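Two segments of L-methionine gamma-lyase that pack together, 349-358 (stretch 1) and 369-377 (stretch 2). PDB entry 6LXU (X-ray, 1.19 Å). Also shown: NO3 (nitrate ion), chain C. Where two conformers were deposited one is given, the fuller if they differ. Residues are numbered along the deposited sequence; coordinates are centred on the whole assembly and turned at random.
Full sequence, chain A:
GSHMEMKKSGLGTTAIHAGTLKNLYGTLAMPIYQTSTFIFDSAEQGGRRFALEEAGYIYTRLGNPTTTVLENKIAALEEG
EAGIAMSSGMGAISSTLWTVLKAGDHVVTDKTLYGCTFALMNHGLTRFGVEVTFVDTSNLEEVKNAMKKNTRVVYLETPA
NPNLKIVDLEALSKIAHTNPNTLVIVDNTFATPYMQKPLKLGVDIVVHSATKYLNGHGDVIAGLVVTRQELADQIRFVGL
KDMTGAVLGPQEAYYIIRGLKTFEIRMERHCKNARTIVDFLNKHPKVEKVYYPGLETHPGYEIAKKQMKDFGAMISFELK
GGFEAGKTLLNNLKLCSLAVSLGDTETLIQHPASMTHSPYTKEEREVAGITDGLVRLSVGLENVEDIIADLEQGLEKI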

# COMPACT_ATOMS: atom_id res chain seq x y z
N ILE A 349 4.74 -23.23 13.81
CA ILE A 349 4.51 -24.48 14.53
C ILE A 349 3.29 -24.34 15.43
O ILE A 349 3.01 -23.25 15.96
CB ILE A 349 5.78 -24.89 15.30
CG1 ILE A 349 5.73 -26.36 15.76
CG2 ILE A 349 6.07 -23.96 16.46
CD1 ILE A 349 7.03 -26.84 16.36
N GLN A 350 2.54 -25.43 15.58
CA GLN A 350 1.37 -25.47 16.45
C GLN A 350 1.23 -26.85 17.09
O GLN A 350 1.64 -27.85 16.50
CB GLN A 350 0.10 -25.12 15.67
CG GLN A 350 -0.11 -25.88 14.38
CD GLN A 350 -1.45 -25.55 13.77
OE1 GLN A 350 -2.44 -26.19 14.09
NE2 GLN A 350 -1.49 -24.56 12.89
N HIS A 351 0.61 -26.88 18.27
CA HIS A 351 0.33 -28.10 19.02
C HIS A 351 -1.18 -28.12 19.17
O HIS A 351 -1.71 -27.48 20.09
CB HIS A 351 1.05 -28.04 20.36
CG HIS A 351 0.73 -29.18 21.28
ND1 HIS A 351 0.33 -28.99 22.58
CD2 HIS A 351 0.78 -30.51 21.07
CE1 HIS A 351 0.15 -30.18 23.14
NE2 HIS A 351 0.40 -31.11 22.25
N PRO A 352 -1.90 -28.78 18.25
CA PRO A 352 -3.35 -28.62 18.24
C PRO A 352 -4.05 -28.94 19.57
O PRO A 352 -5.02 -28.24 19.93
CB PRO A 352 -3.81 -29.55 17.13
CG PRO A 352 -2.67 -29.63 16.20
CD PRO A 352 -1.43 -29.46 17.02
N ALA A 353 -3.57 -29.94 20.31
CA ALA A 353 -4.26 -30.33 21.54
C ALA A 353 -4.33 -29.21 22.57
O ALA A 353 -5.32 -29.12 23.29
CB ALA A 353 -3.61 -31.58 22.15
N SER A 354 -3.30 -28.37 22.64
CA SER A 354 -3.29 -27.25 23.59
C SER A 354 -3.67 -25.91 22.98
O SER A 354 -3.85 -24.95 23.73
CB SER A 354 -1.91 -27.11 24.23
OG SER A 354 -0.94 -26.67 23.29
N MET A 355 -3.78 -25.83 21.65
CA MET A 355 -3.92 -24.54 20.95
C MET A 355 -5.27 -24.51 20.24
O MET A 355 -6.29 -24.16 20.87
CB MET A 355 -2.70 -24.31 20.05
CG MET A 355 -1.45 -24.12 20.89
SD MET A 355 0.09 -23.99 19.98
CE MET A 355 -0.17 -22.50 19.02
N THR A 356 -5.34 -24.93 18.98
CA THR A 356 -6.57 -24.84 18.21
C THR A 356 -7.71 -25.64 18.84
O THR A 356 -8.88 -25.25 18.71
CB THR A 356 -6.38 -25.33 16.77
OG1 THR A 356 -5.78 -26.62 16.79
CG2 THR A 356 -5.50 -24.39 15.99
N HIS A 357 -7.39 -26.77 19.48
CA HIS A 357 -8.42 -27.65 20.06
C HIS A 357 -8.54 -27.54 21.58
O HIS A 357 -9.09 -28.45 22.23
CB HIS A 357 -8.18 -29.09 19.62
CG HIS A 357 -8.39 -29.31 18.16
ND1 HIS A 357 -7.58 -28.77 17.19
CD2 HIS A 357 -9.35 -30.01 17.50
CE1 HIS A 357 -8.02 -29.13 16.00
NE2 HIS A 357 -9.09 -29.89 16.16
N SER A 358 -8.10 -26.41 22.15
CA SER A 358 -8.26 -26.14 23.58
C SER A 358 -9.70 -26.19 24.12
O SER A 358 -9.87 -26.49 25.31
CB SER A 358 -7.65 -24.78 23.94
OG SER A 358 -8.40 -23.72 23.39
N GLY A 369 -9.13 -36.88 15.35
CA GLY A 369 -7.79 -37.24 14.91
C GLY A 369 -6.65 -36.44 15.53
O GLY A 369 -5.51 -36.53 15.06
N ILE A 370 -6.95 -35.69 16.59
CA ILE A 370 -5.94 -34.89 17.28
C ILE A 370 -5.49 -35.67 18.51
O ILE A 370 -6.26 -35.88 19.45
CB ILE A 370 -6.48 -33.49 17.67
CG1 ILE A 370 -6.92 -32.71 16.42
CG2 ILE A 370 -5.45 -32.71 18.49
CD1 ILE A 370 -5.83 -32.47 15.39
N THR A 371 -4.24 -36.10 18.48
CA THR A 371 -3.62 -36.86 19.55
C THR A 371 -2.77 -35.91 20.42
O THR A 371 -2.35 -34.85 19.95
CB THR A 371 -2.77 -37.99 18.95
OG1 THR A 371 -2.04 -37.48 17.82
CG2 THR A 371 -3.65 -39.12 18.46
N ASP A 372 -2.54 -36.28 21.67
CA ASP A 372 -1.97 -35.36 22.66
C ASP A 372 -0.56 -34.89 22.34
O ASP A 372 -0.19 -33.79 22.75
CB ASP A 372 -1.96 -36.01 24.06
CG ASP A 372 -3.28 -35.84 24.81
OD1 ASP A 372 -4.25 -35.33 24.22
OD2 ASP A 372 -3.32 -36.19 26.01
N GLY A 373 0.23 -35.71 21.66
CA GLY A 373 1.59 -35.34 21.30
C GLY A 373 1.77 -34.81 19.89
O GLY A 373 2.90 -34.61 19.47
N LEU A 374 0.68 -34.59 19.17
CA LEU A 374 0.77 -34.19 17.76
C LEU A 374 1.20 -32.73 17.62
O LEU A 374 0.59 -31.84 18.20
CB LEU A 374 -0.56 -34.41 17.06
CG LEU A 374 -0.55 -34.27 15.53
CD1 LEU A 374 0.22 -35.39 14.85
CD2 LEU A 374 -1.98 -34.23 15.02
N VAL A 375 2.26 -32.52 16.83
CA VAL A 375 2.78 -31.18 16.52
C VAL A 375 2.76 -31.04 15.00
O VAL A 375 3.13 -31.97 14.28
CB VAL A 375 4.20 -31.02 17.09
CG1 VAL A 375 4.79 -29.66 16.70
CG2 VAL A 375 4.17 -31.19 18.61
N ARG A 376 2.30 -29.87 14.53
CA ARG A 376 2.28 -29.55 13.09
C ARG A 376 3.30 -28.45 12.80
O ARG A 376 3.26 -27.38 13.42
CB ARG A 376 0.90 -29.09 12.64
CG ARG A 376 0.76 -29.15 11.13
CD ARG A 376 -0.51 -28.53 10.61
NE ARG A 376 -0.33 -27.10 10.44
CZ ARG A 376 -1.05 -26.33 9.63
NH1 ARG A 376 -2.06 -26.83 8.91
NH2 ARG A 376 -0.77 -25.03 9.55
N LEU A 377 4.20 -28.72 11.87
CA LEU A 377 5.28 -27.82 11.51
C LEU A 377 5.15 -27.40 10.05
O LEU A 377 5.12 -28.24 9.14
CB LEU A 377 6.60 -28.54 11.74
CG LEU A 377 7.88 -27.75 11.50
CD1 LEU A 377 8.03 -26.65 12.53
CD2 LEU A 377 9.09 -28.67 11.55
N NO3 C . -3.83 -23.78 9.56
O1 NO3 C . -3.19 -23.38 8.60
O2 NO3 C . -4.77 -24.60 9.38
O3 NO3 C . -3.55 -23.38 10.73
O HOH W 1 -1.87 -32.02 19.48

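The two stretches meet as a short antiparallel strand pair that gives way to a contact between the loop after the first strand and the loop and turn before the second, burying 624 Å² in total. The pairing is defined by Gln-350 and Arg-376: Gln-350 N donates to Arg-376 O (3.0 Å, N-H...O angle 156°), and Arg-376 N donates to Gln-350 O (2.9 Å, 168°). Each carbonyl also receives a CA-H contact, Ile-349 CA to Arg-376 O at 3.3 Å and Val-375 CA to Gln-350 O at 3.5 Å. Ile-349 and Leu-377 form the neighbouring non-hydrogen-bonded pair, with CA atoms 4.6 Å apart. Their branched apolar side chains share one face of the sheet, where Ile-349 CD1 lies 4.0 Å from Leu-377 CD1 and Ile-349 CG1 lies 3.6 Å from Val-375 CG1.

On the other face, the side chains of Gln-350 and Arg-376 run together. Gln-350 NE2 sits over one face of the guanidinium, 3.4 Å from Arg-376 NH2, but both are donors and no hydrogen bond joins them. A nitrate, probably from the crystallisation liquor, supplies acceptors to both: Gln-350 NE2 donates to its O3 (3.2 Å, 151°), while Arg-376 NH2 makes a weak bond to its O1 (3.1 Å, 147°). Arg-376 NH1 is satisfied elsewhere in the structure.

Beyond the strands, His-351 takes over. Its CA-to-CB bond points sideways, yet the t rotamer (chi1 175°) brings the ring end to the second stretch, where His-351 NE2 donates to Asp-372 O (2.8 Å, 167°). That carbonyl lies near the ring plane, as a ring N-H requires. The other ring nitrogen, His-351 ND1, is 2.7 Å from Ser-354 OG in a hydrogen bond whose donor is not fixed by the geometry. A histidine therefore suits this buried site by engaging both nitrogens, one across the contact and one within its own stretch.

One water completes the polar network. It accepts from Ala-353 N (2.8 Å) and donates to Thr-371 O (2.9 Å) and Leu-374 O (2.8 Å), so all three backbone groups find partners although they do not bond to one another directly. Thr-371 O also accepts from Leu-374 N (3.1 Å), closing the type I turn.

Around this, Ile-370 points toward the first stretch and fills an apolar pocket. Ile-370 CG2 is 3.8 Å from Pro-352 CB and 4.2 Å from Ala-353 CB, while Ile-370 CG1 lies 3.7 Å from the His-357 ring centroid, 15° off the normal, a CH-pi contact over the face.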